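Local coordinates for protein thiaminase-I (Naegleria gruberi, PDB 4HCY) that is a thiaminase-I, a two-lobed protein of the periplasmic-binding-protein type that holds the ligand 0YN in its central cleft, at residues Y117-F122 against V229-S234; L123-N128 against N248-G253; P258-D263 against V333-C338. All coordinates share one frame; numbering follows the deposited sequence.

Contact 1: residues Y117-F122 against V229-S234; sequences YLCSNF and VGYSES. With 0YN (2-{4-[(4-amino-2-methylpyrimidin-5-yl)methyl]-3-methylthiophen-2-yl}ethanol), chain G.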
loop_
_atom_site.group_PDB
_atom_site.type_symbol
_atom_site.label_atom_id
_atom_site.label_comp_id
_atom_site.label_asym_id
_atom_site.label_seq_id
_atom_site.Cartn_x
_atom_site.Cartn_y
_atom_site.Cartn_z
ATOM N N TYR A 117 6.973 0.094 3.402
ATOM C CA TYR A 117 5.879 -0.859 3.250
ATOM C C TYR A 117 5.537 -1.161 1.795
ATOM O O TYR A 117 5.669 -0.306 0.921
ATOM C CB TYR A 117 4.629 -0.354 3.974
ATOM C CG TYR A 117 4.741 -0.356 5.482
ATOM C CD1 TYR A 117 5.521 -1.298 6.141
ATOM C CD2 TYR A 117 4.066 0.586 6.246
ATOM C CE1 TYR A 117 5.624 -1.302 7.519
ATOM C CE2 TYR A 117 4.163 0.590 7.625
ATOM C CZ TYR A 117 4.943 -0.355 8.255
ATOM O OH TYR A 117 5.041 -0.353 9.628
ATOM N N LEU A 118 5.095 -2.390 1.551
ATOM C CA LEU A 118 4.600 -2.796 0.244
ATOM C C LEU A 118 3.143 -3.209 0.372
ATOM O O LEU A 118 2.760 -3.857 1.346
ATOM C CB LEU A 118 5.416 -3.967 -0.304
ATOM C CG LEU A 118 6.338 -3.684 -1.491
ATOM C CD1 LEU A 118 7.014 -4.963 -1.957
ATOM C CD2 LEU A 118 5.561 -3.046 -2.624
ATOM N N CYS A 119 2.326 -2.832 -0.605
ATOM C CA CYS A 119 0.925 -3.231 -0.601
ATOM C C CYS A 119 0.297 -3.161 -1.986
ATOM O O CYS A 119 0.789 -2.462 -2.874
ATOM C CB CYS A 119 0.116 -2.382 0.381
ATOM S SG CYS A 119 -1.562 -2.991 0.652
ATOM N N SER A 120 -0.797 -3.896 -2.154
ATOM C CA SER A 120 -1.523 -3.947 -3.413
ATOM C C SER A 120 -2.874 -4.606 -3.177
ATOM O O SER A 120 -3.105 -5.203 -2.126
ATOM C CB SER A 120 -0.733 -4.746 -4.452
ATOM O OG SER A 120 -1.452 -4.860 -5.668
ATOM N N ASN A 121 -3.772 -4.492 -4.149
ATOM C CA ASN A 121 -5.023 -5.232 -4.087
ATOM C C ASN A 121 -4.823 -6.638 -4.636
ATOM O O ASN A 121 -5.090 -6.907 -5.808
ATOM C CB ASN A 121 -6.135 -4.502 -4.841
ATOM C CG ASN A 121 -6.549 -3.214 -4.159
ATOM O OD1 ASN A 121 -7.228 -3.232 -3.133
ATOM N ND2 ASN A 121 -6.145 -2.085 -4.732
ATOM N N PHE A 122 -4.333 -7.528 -3.780
ATOM C CA PHE A 122 -4.022 -8.894 -4.180
ATOM C C PHE A 122 -5.287 -9.723 -4.357
ATOM O O PHE A 122 -6.347 -9.376 -3.838
ATOM C CB PHE A 122 -3.109 -9.561 -3.150
ATOM C CG PHE A 122 -1.818 -8.832 -2.916
ATOM C CD1 PHE A 122 -0.761 -8.964 -3.802
ATOM C CD2 PHE A 122 -1.654 -8.024 -1.802
ATOM C CE1 PHE A 122 0.432 -8.300 -3.586
ATOM C CE2 PHE A 122 -0.464 -7.355 -1.581
ATOM C CZ PHE A 122 0.581 -7.493 -2.476
ATOM N N VAL A 229 -10.461 -9.720 -3.210
ATOM C CA VAL A 229 -9.488 -8.704 -3.586
ATOM C C VAL A 229 -9.376 -7.657 -2.485
ATOM O O VAL A 229 -10.384 -7.176 -1.969
ATOM C CB VAL A 229 -9.867 -8.011 -4.910
ATOM C CG1 VAL A 229 -8.719 -7.142 -5.397
ATOM C CG2 VAL A 229 -10.233 -9.042 -5.965
ATOM N N GLY A 230 -8.146 -7.310 -2.123
ATOM C CA GLY A 230 -7.912 -6.313 -1.095
ATOM C C GLY A 230 -6.468 -6.265 -0.635
ATOM O O GLY A 230 -5.597 -6.914 -1.217
ATOM N N TYR A 231 -6.217 -5.488 0.412
ATOM C CA TYR A 231 -4.878 -5.362 0.972
ATOM C C TYR A 231 -4.461 -6.666 1.639
ATOM O O TYR A 231 -5.307 -7.433 2.101
ATOM C CB TYR A 231 -4.826 -4.221 1.990
ATOM C CG TYR A 231 -5.239 -2.877 1.435
ATOM C CD1 TYR A 231 -4.988 -2.543 0.110
ATOM C CD2 TYR A 231 -5.881 -1.942 2.236
ATOM C CE1 TYR A 231 -5.363 -1.313 -0.401
ATOM C CE2 TYR A 231 -6.261 -0.712 1.735
ATOM C CZ TYR A 231 -6.001 -0.402 0.417
ATOM O OH TYR A 231 -6.379 0.822 -0.083
ATOM N N SER A 232 -3.157 -6.915 1.686
ATOM C CA SER A 232 -2.632 -8.108 2.336
ATOM C C SER A 232 -2.926 -8.069 3.831
ATOM O O SER A 232 -3.137 -9.104 4.461
ATOM C CB SER A 232 -1.127 -8.232 2.094
ATOM O OG SER A 232 -0.446 -7.065 2.518
ATOM N N GLU A 233 -2.953 -6.860 4.385
ATOM C CA GLU A 233 -3.213 -6.661 5.805
ATOM C C GLU A 233 -4.633 -7.064 6.185
ATOM O O GLU A 233 -4.895 -7.443 7.327
ATOM C CB GLU A 233 -2.980 -5.198 6.190
ATOM C CG GLU A 233 -1.630 -4.647 5.773
ATOM C CD GLU A 233 -1.663 -4.016 4.397
ATOM O OE1 GLU A 233 -0.783 -4.338 3.570
ATOM O OE2 GLU A 233 -2.569 -3.193 4.148
ATOM N N SER A 234 -5.547 -6.981 5.224
ATOM C CA SER A 234 -6.952 -7.277 5.475
ATOM C C SER A 234 -7.219 -8.776 5.596
ATOM O O SER A 234 -8.317 -9.188 5.971
ATOM C CB SER A 234 -7.830 -6.675 4.376
ATOM O OG SER A 234 -7.486 -7.196 3.103
HETATM C C2A 0YN G . 0.940 -0.778 4.126
HETATM C C35 0YN G . -3.166 1.779 1.047
HETATM C C2 0YN G . -4.202 2.358 3.318
HETATM S S1 0YN G . -5.345 3.472 3.996
HETATM C C5 0YN G . -5.704 4.267 2.512
HETATM C C4 0YN G . -4.896 3.626 1.435
HETATM C C4A 0YN G . -4.924 4.040 -0.014
HETATM C C5A 0YN G . -6.717 5.385 2.584
HETATM C C5B 0YN G . -7.907 5.076 1.686
HETATM O O5G 0YN G . -8.943 6.032 1.926
HETATM N "N1'" 0YN G . -1.340 -0.706 3.176
HETATM C "C2'" 0YN G . -0.137 -0.107 3.317
HETATM N "N3'" 0YN G . 0.105 1.089 2.739
HETATM C "C4'" 0YN G . -0.850 1.704 2.012
HETATM N "N4'" 0YN G . -0.601 2.904 1.436
HETATM C "C5'" 0YN G . -2.085 1.103 1.862
HETATM C "C6'" 0YN G . -2.312 -0.128 2.462
HETATM C C3 0YN G . -4.083 2.586 1.938
#
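The cleft that holds 0YN is lined here by strand 114-125 and by the residues that follow strand 227-230. The two strands pair antiparallel at F122 and G230, and beyond that pair Y231 and E233 reach the ligand. The two backbone bonds of the pair are unequal: G230 N reaches F122 O in the carbonyl plane at 3.2 Å, whereas the return bond from F122 N to G230 O is weak, with an N-H...O angle of 130°. N121, centre of an inverse gamma turn, rests its CB against V229 CG1. In the next residue, the F122 ring is met obliquely by S232 CB, 3.8 Å from CE2, and S232 OG is bonded to L300 O.

Nearer the ligand, with SG anti to the backbone N (chi1 -170°), C119 turns it to Y231, making an oblique sulfur-aromatic contact 3.5 Å from CD1. C119 SG is also 3.4 Å from N1' of 0YN. E233 reaches this nitrogen too: its chain bends at chi2 (91°) and brings OE2 to 2.9 Å from N1'. The Y231 ring presents one face to the ligand, with C6' above its centre, while S120 O sits at the ring edge, in plane. Y117 CB lies 3.7 Å from the methyl carbon C2A of 0YN.

Contact 2: residues L123-N128 against N248-G253; sequences LLSSPN and NVQLIG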
loop_
_atom_site.group_PDB
_atom_site.type_symbol
_atom_site.label_atom_id
_atom_site.label_comp_id
_atom_site.label_asym_id
_atom_site.label_seq_id
_atom_site.Cartn_x
_atom_site.Cartn_y
_atom_site.Cartn_z
ATOM N N LEU A 123 -5.166 -10.822 -5.093
ATOM C CA LEU A 123 -6.278 -11.744 -5.275
ATOM C C LEU A 123 -6.115 -12.964 -4.380
ATOM O O LEU A 123 -5.192 -13.756 -4.559
ATOM C CB LEU A 123 -6.384 -12.183 -6.736
ATOM C CG LEU A 123 -7.452 -13.235 -7.041
ATOM C CD1 LEU A 123 -8.830 -12.738 -6.627
ATOM C CD2 LEU A 123 -7.428 -13.607 -8.515
ATOM N N LEU A 124 -7.014 -13.107 -3.414
ATOM C CA LEU A 124 -7.000 -14.260 -2.526
ATOM C C LEU A 124 -7.911 -15.354 -3.069
ATOM O O LEU A 124 -9.122 -15.336 -2.846
ATOM C CB LEU A 124 -7.433 -13.860 -1.113
ATOM C CG LEU A 124 -7.405 -14.966 -0.057
ATOM C CD1 LEU A 124 -6.006 -15.543 0.076
ATOM C CD2 LEU A 124 -7.906 -14.446 1.283
ATOM N N SER A 125 -7.322 -16.303 -3.790
ATOM C CA SER A 125 -8.084 -17.388 -4.397
ATOM C C SER A 125 -8.175 -18.604 -3.479
ATOM O O SER A 125 -7.181 -19.029 -2.887
ATOM C CB SER A 125 -7.475 -17.784 -5.745
ATOM O OG SER A 125 -6.292 -17.048 -6.008
ATOM N N SER A 126 -9.378 -19.157 -3.372
ATOM C CA SER A 126 -9.639 -20.323 -2.534
ATOM C C SER A 126 -8.975 -21.560 -3.136
ATOM O O SER A 126 -8.563 -21.533 -4.297
ATOM C CB SER A 126 -11.152 -20.537 -2.420
ATOM O OG SER A 126 -11.522 -20.998 -1.131
ATOM N N PRO A 127 -8.846 -22.639 -2.345
ATOM C CA PRO A 127 -8.387 -23.922 -2.892
ATOM C C PRO A 127 -9.274 -24.369 -4.047
ATOM O O PRO A 127 -8.779 -24.845 -5.068
ATOM C CB PRO A 127 -8.570 -24.877 -1.717
ATOM C CG PRO A 127 -8.425 -24.027 -0.522
ATOM C CD PRO A 127 -8.959 -22.677 -0.876
ATOM N N ASN A 128 -10.582 -24.203 -3.874
ATOM C CA ASN A 128 -11.550 -24.523 -4.912
ATOM C C ASN A 128 -11.696 -23.387 -5.920
ATOM O O ASN A 128 -12.806 -23.047 -6.332
ATOM C CB ASN A 128 -12.905 -24.858 -4.286
ATOM C CG ASN A 128 -12.969 -24.515 -2.810
ATOM O OD1 ASN A 128 -12.166 -23.729 -2.307
ATOM N ND2 ASN A 128 -13.927 -25.109 -2.104
ATOM N N ASN A 248 -4.495 -19.120 -2.254
ATOM C CA ASN A 248 -3.486 -18.545 -3.138
ATOM C C ASN A 248 -3.569 -17.025 -3.220
ATOM O O ASN A 248 -4.655 -16.449 -3.168
ATOM C CB ASN A 248 -3.585 -19.150 -4.540
ATOM C CG ASN A 248 -3.159 -20.603 -4.582
ATOM O OD1 ASN A 248 -1.979 -20.911 -4.756
ATOM N ND2 ASN A 248 -4.118 -21.507 -4.421
ATOM N N VAL A 249 -2.413 -16.381 -3.345
ATOM C CA VAL A 249 -2.353 -14.935 -3.519
ATOM C C VAL A 249 -1.479 -14.568 -4.711
ATOM O O VAL A 249 -0.490 -15.244 -4.998
ATOM C CB VAL A 249 -1.826 -14.223 -2.260
ATOM C CG1 VAL A 249 -2.920 -14.120 -1.217
ATOM C CG2 VAL A 249 -0.606 -14.947 -1.707
ATOM N N GLN A 250 -1.849 -13.496 -5.402
ATOM C CA GLN A 250 -1.122 -13.073 -6.591
ATOM C C GLN A 250 -1.329 -11.595 -6.894
ATOM O O GLN A 250 -2.374 -11.024 -6.578
ATOM C CB GLN A 250 -1.550 -13.910 -7.800
ATOM C CG GLN A 250 -3.049 -13.909 -8.053
ATOM C CD GLN A 250 -3.422 -14.563 -9.370
ATOM O OE1 GLN A 250 -2.660 -14.517 -10.336
ATOM N NE2 GLN A 250 -4.598 -15.178 -9.413
ATOM N N LEU A 251 -0.322 -10.981 -7.505
ATOM C CA LEU A 251 -0.448 -9.624 -8.015
ATOM C C LEU A 251 -1.347 -9.634 -9.240
ATOM O O LEU A 251 -0.961 -10.133 -10.298
ATOM C CB LEU A 251 0.921 -9.059 -8.395
ATOM C CG LEU A 251 1.756 -8.403 -7.298
ATOM C CD1 LEU A 251 3.150 -8.107 -7.821
ATOM C CD2 LEU A 251 1.085 -7.129 -6.817
ATOM N N ILE A 252 -2.549 -9.092 -9.094
ATOM C CA ILE A 252 -3.473 -9.012 -10.215
ATOM C C ILE A 252 -3.829 -7.560 -10.525
ATOM O O ILE A 252 -4.172 -6.782 -9.634
ATOM C CB ILE A 252 -4.745 -9.867 -9.976
ATOM C CG1 ILE A 252 -5.623 -9.893 -11.228
ATOM C CG2 ILE A 252 -5.527 -9.369 -8.766
ATOM C CD1 ILE A 252 -6.787 -10.857 -11.132
ATOM N N GLY A 253 -3.709 -7.191 -11.794
ATOM C CA GLY A 253 -4.065 -5.853 -12.219
ATOM C C GLY A 253 -5.549 -5.771 -12.503
ATOM O O GLY A 253 -6.198 -6.790 -12.732
#
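S125 and N248 form the firm antiparallel pair that joins short strand 248-250 to the end of the long strand 114-125, in the mixed sheet of this two-lobed fold. N248 N donates to S125 O over 2.8 Å, nearly straight at 172° and in the carbonyl plane. The return bond, S125 N to N248 O at 2.7 Å, comes from a donor tilted out of that plane, and S125 OG adds a weak third link by also reaching N248 O. Two residues earlier in strand 114-125, L123 N donates to Q250 O at 3.2 Å, while the reverse bond from Q250 N to L123 O is weak.

Side chains follow the alternation of the strands. On one face, L123 and Q250 lie side by side and point the same way; the Q250 chain runs extended beyond CG and sets NE2 against the L123 methyl CD2, 3.4 Å away. I252 crosses L123, with I252 CG2 3.6 Å from L123 CB and I252 CD1 near L123 CD2. On the opposite face, L124 and V249 meet through single methyls, CD1 against CG1 at 3.6 Å.

The next shell is made of two helices and a strand. Helix 136-143 receives L123 on L139 and I252 on L136, and G253 is backbone-bonded to L136. Helix 317-328 packs against V249 through F318 and Q321, and Q321 NE2 is bonded to N248 OD1. L124 is backbone-bonded to Y228, so strand 227-230 continues the sheet from strand 114-125. Where the chain then turns into loop, S126 OG donates to N128 OD1 at 3.0 Å.

Contact 3: residues P258-D263 against V333-C338; sequences PYVYTD and VRVLRC. With 0YN (2-{4-[(4-amino-2-methylpyrimidin-5-yl)methyl]-3-methylthiophen-2-yl}ethanol), chain G.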
loop_
_atom_site.group_PDB
_atom_site.type_symbol
_atom_site.label_atom_id
_atom_site.label_comp_id
_atom_site.label_asym_id
_atom_site.label_seq_id
_atom_site.Cartn_x
_atom_site.Cartn_y
_atom_site.Cartn_z
ATOM N N PRO A 258 -0.242 -4.777 -13.119
ATOM C CA PRO A 258 -0.620 -4.804 -11.702
ATOM C C PRO A 258 -0.082 -3.595 -10.939
ATOM O O PRO A 258 1.085 -3.234 -11.097
ATOM C CB PRO A 258 0.033 -6.092 -11.195
ATOM C CG PRO A 258 1.167 -6.378 -12.162
ATOM C CD PRO A 258 1.044 -5.456 -13.349
ATOM N N TYR A 259 -0.928 -2.982 -10.117
ATOM C CA TYR A 259 -0.532 -1.793 -9.368
ATOM C C TYR A 259 -0.137 -2.101 -7.928
ATOM O O TYR A 259 -0.532 -3.124 -7.367
ATOM C CB TYR A 259 -1.634 -0.731 -9.415
ATOM C CG TYR A 259 -1.525 0.187 -10.609
ATOM C CD1 TYR A 259 -1.906 -0.239 -11.875
ATOM C CD2 TYR A 259 -1.035 1.479 -10.471
ATOM C CE1 TYR A 259 -1.804 0.598 -12.971
ATOM C CE2 TYR A 259 -0.930 2.323 -11.560
ATOM C CZ TYR A 259 -1.316 1.878 -12.807
ATOM O OH TYR A 259 -1.212 2.715 -13.894
ATOM N N VAL A 260 0.643 -1.201 -7.336
ATOM C CA VAL A 260 1.208 -1.425 -6.013
ATOM C C VAL A 260 1.329 -0.124 -5.213
ATOM O O VAL A 260 1.700 0.919 -5.754
ATOM C CB VAL A 260 2.588 -2.129 -6.122
ATOM C CG1 VAL A 260 3.612 -1.509 -5.183
ATOM C CG2 VAL A 260 2.448 -3.624 -5.873
ATOM N N TYR A 261 0.988 -0.193 -3.929
ATOM C CA TYR A 261 1.211 0.921 -3.015
ATOM C C TYR A 261 2.544 0.732 -2.300
ATOM O O TYR A 261 2.918 -0.391 -1.963
ATOM C CB TYR A 261 0.100 0.998 -1.965
ATOM C CG TYR A 261 -1.284 1.263 -2.509
ATOM C CD1 TYR A 261 -1.689 2.552 -2.834
ATOM C CD2 TYR A 261 -2.195 0.228 -2.675
ATOM C CE1 TYR A 261 -2.958 2.800 -3.322
ATOM C CE2 TYR A 261 -3.466 0.467 -3.162
ATOM C CZ TYR A 261 -3.842 1.753 -3.484
ATOM O OH TYR A 261 -5.108 1.994 -3.969
ATOM N N THR A 262 3.263 1.828 -2.075
ATOM C CA THR A 262 4.473 1.786 -1.258
ATOM C C THR A 262 4.502 2.947 -0.275
ATOM O O THR A 262 4.293 4.099 -0.656
ATOM C CB THR A 262 5.765 1.837 -2.102
ATOM O OG1 THR A 262 5.843 3.092 -2.787
ATOM C CG2 THR A 262 5.810 0.697 -3.110
ATOM N N ASP A 263 4.755 2.639 0.992
ATOM C CA ASP A 263 4.955 3.673 1.998
ATOM C C ASP A 263 6.444 3.955 2.132
ATOM O O ASP A 263 7.258 3.033 2.159
ATOM C CB ASP A 263 4.368 3.245 3.342
ATOM C CG ASP A 263 2.871 3.022 3.275
ATOM O OD1 ASP A 263 2.217 3.631 2.403
ATOM O OD2 ASP A 263 2.350 2.239 4.094
ATOM N N VAL A 333 4.992 -4.254 -12.806
ATOM C CA VAL A 333 4.330 -3.525 -11.726
ATOM C C VAL A 333 4.377 -2.007 -11.915
ATOM O O VAL A 333 5.425 -1.441 -12.225
ATOM C CB VAL A 333 4.926 -3.902 -10.349
ATOM C CG1 VAL A 333 4.426 -2.964 -9.261
ATOM C CG2 VAL A 333 4.591 -5.344 -10.005
ATOM N N ARG A 334 3.228 -1.360 -11.729
ATOM C CA ARG A 334 3.126 0.093 -11.824
ATOM C C ARG A 334 2.778 0.711 -10.471
ATOM O O ARG A 334 2.166 0.062 -9.621
ATOM C CB ARG A 334 2.070 0.484 -12.859
ATOM C CG ARG A 334 2.410 0.077 -14.281
ATOM C CD ARG A 334 3.632 0.825 -14.780
ATOM N NE ARG A 334 3.977 0.460 -16.151
ATOM C CZ ARG A 334 4.837 -0.500 -16.473
ATOM N NH1 ARG A 334 5.442 -1.198 -15.521
ATOM N NH2 ARG A 334 5.092 -0.764 -17.747
ATOM N N VAL A 335 3.174 1.965 -10.274
ATOM C CA VAL A 335 2.857 2.690 -9.047
ATOM C C VAL A 335 2.267 4.061 -9.362
ATOM O O VAL A 335 2.917 4.896 -9.988
ATOM C CB VAL A 335 4.100 2.874 -8.152
ATOM C CG1 VAL A 335 3.756 3.721 -6.935
ATOM C CG2 VAL A 335 4.657 1.524 -7.725
ATOM N N LEU A 336 1.033 4.288 -8.922
ATOM C CA LEU A 336 0.346 5.548 -9.182
ATOM C C LEU A 336 0.814 6.649 -8.234
ATOM O O LEU A 336 0.813 6.475 -7.016
ATOM C CB LEU A 336 -1.169 5.364 -9.068
ATOM C CG LEU A 336 -2.039 6.576 -9.408
ATOM C CD1 LEU A 336 -1.862 6.976 -10.865
ATOM C CD2 LEU A 336 -3.502 6.290 -9.104
ATOM N N ARG A 337 1.215 7.783 -8.803
ATOM C CA ARG A 337 1.674 8.920 -8.011
ATOM C C ARG A 337 1.045 10.223 -8.500
ATOM O O ARG A 337 0.612 10.321 -9.648
ATOM C CB ARG A 337 3.200 9.023 -8.054
ATOM C CG ARG A 337 3.923 7.900 -7.329
ATOM C CD ARG A 337 5.034 7.311 -8.182
ATOM N NE ARG A 337 5.976 8.326 -8.644
ATOM C CZ ARG A 337 7.099 8.648 -8.009
ATOM N NH1 ARG A 337 7.897 9.583 -8.504
ATOM N NH2 ARG A 337 7.424 8.033 -6.880
ATOM N N CYS A 338 0.998 11.219 -7.621
ATOM C CA CYS A 338 0.395 12.507 -7.952
ATOM C C CYS A 338 1.449 13.611 -8.002
ATOM O O CYS A 338 2.298 13.711 -7.116
ATOM C CB CYS A 338 -0.696 12.856 -6.938
ATOM S SG CYS A 338 -1.916 11.544 -6.684
HETATM C C2A 0YN G . 0.940 -0.778 4.126
HETATM C C35 0YN G . -3.166 1.779 1.047
HETATM C C2 0YN G . -4.202 2.358 3.318
HETATM S S1 0YN G . -5.345 3.472 3.996
HETATM C C5 0YN G . -5.704 4.267 2.512
HETATM C C4 0YN G . -4.896 3.626 1.435
HETATM C C4A 0YN G . -4.924 4.040 -0.014
HETATM C C5A 0YN G . -6.717 5.385 2.584
HETATM C C5B 0YN G . -7.907 5.076 1.686
HETATM O O5G 0YN G . -8.943 6.032 1.926
HETATM N "N1'" 0YN G . -1.340 -0.706 3.176
HETATM C "C2'" 0YN G . -0.137 -0.107 3.317
HETATM N "N3'" 0YN G . 0.105 1.089 2.739
HETATM C "C4'" 0YN G . -0.850 1.704 2.012
HETATM N "N4'" 0YN G . -0.601 2.904 1.436
HETATM C "C5'" 0YN G . -2.085 1.103 1.862
HETATM C "C6'" 0YN G . -2.312 -0.128 2.462
HETATM C C3 0YN G . -4.083 2.586 1.938
#
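P258-V260 and V333-V335 run in roughly the same direction, joined by a single bridge at Y259 and R334, 4.8 Å apart at CA. The bridge ties the residues leading into strand 261-267 of the mixed sheet to strand 335-338, which pairs in parallel with strand 176-179. R334 anchors it with both backbone polar atoms: its N donates to P258 O at 2.9 Å, almost straight at 167°, and its O takes a weak bond from V260 N.

The Y259 ring lies over the R334 side chain, where CB sits above the ring centre in a CH-pi contact, 3.7 Å from the centroid. A bend at chi2 (-65°) then carries the guanidinium off the ring, and NH2 finds S172 O. L336 N lies at the ring edge, and L336 CB is 3.9 Å from Y259 CE2. V260 packs its CB on V333 CG1 at 3.7 Å, and its CG1 meets V335 CG2.

Beyond the bridge the segments part, and strand 261-267 enters the 0YN site. One face of the Y261 ring takes C35 of the ligand over its centre, while D263 OD1 accepts a hydrogen bond from N4' at 3.1 Å and OD2 lies 2.9 Å from N3'. Around the contact, strand 114-125 flanks V260 through L118 and S120, strand 176-179 meets Y259 and R334 through V177, and helix 158-169 covers L336 with F162 and Q166.

In the fold
Strand 114-125 is the common element: contacts 1 and 2 use successive parts of it, their centres about 11 Å apart, and strand 261-267 of contact 3 pairs with it in the same mixed sheet. Along the chain the segments of contacts 1 and 2 alternate, and contact 3 opens only after both have closed. Contacts 1 and 3, centres about 12 Å apart, both touch 0YN, one at the N1' end of its pyrimidine and the other at N3' and N4'. Contact 2, about 19 Å from contact 3 between centres, lies away from the ligand, yet L251 packs on F122, V260 and V333 and so ties all three together.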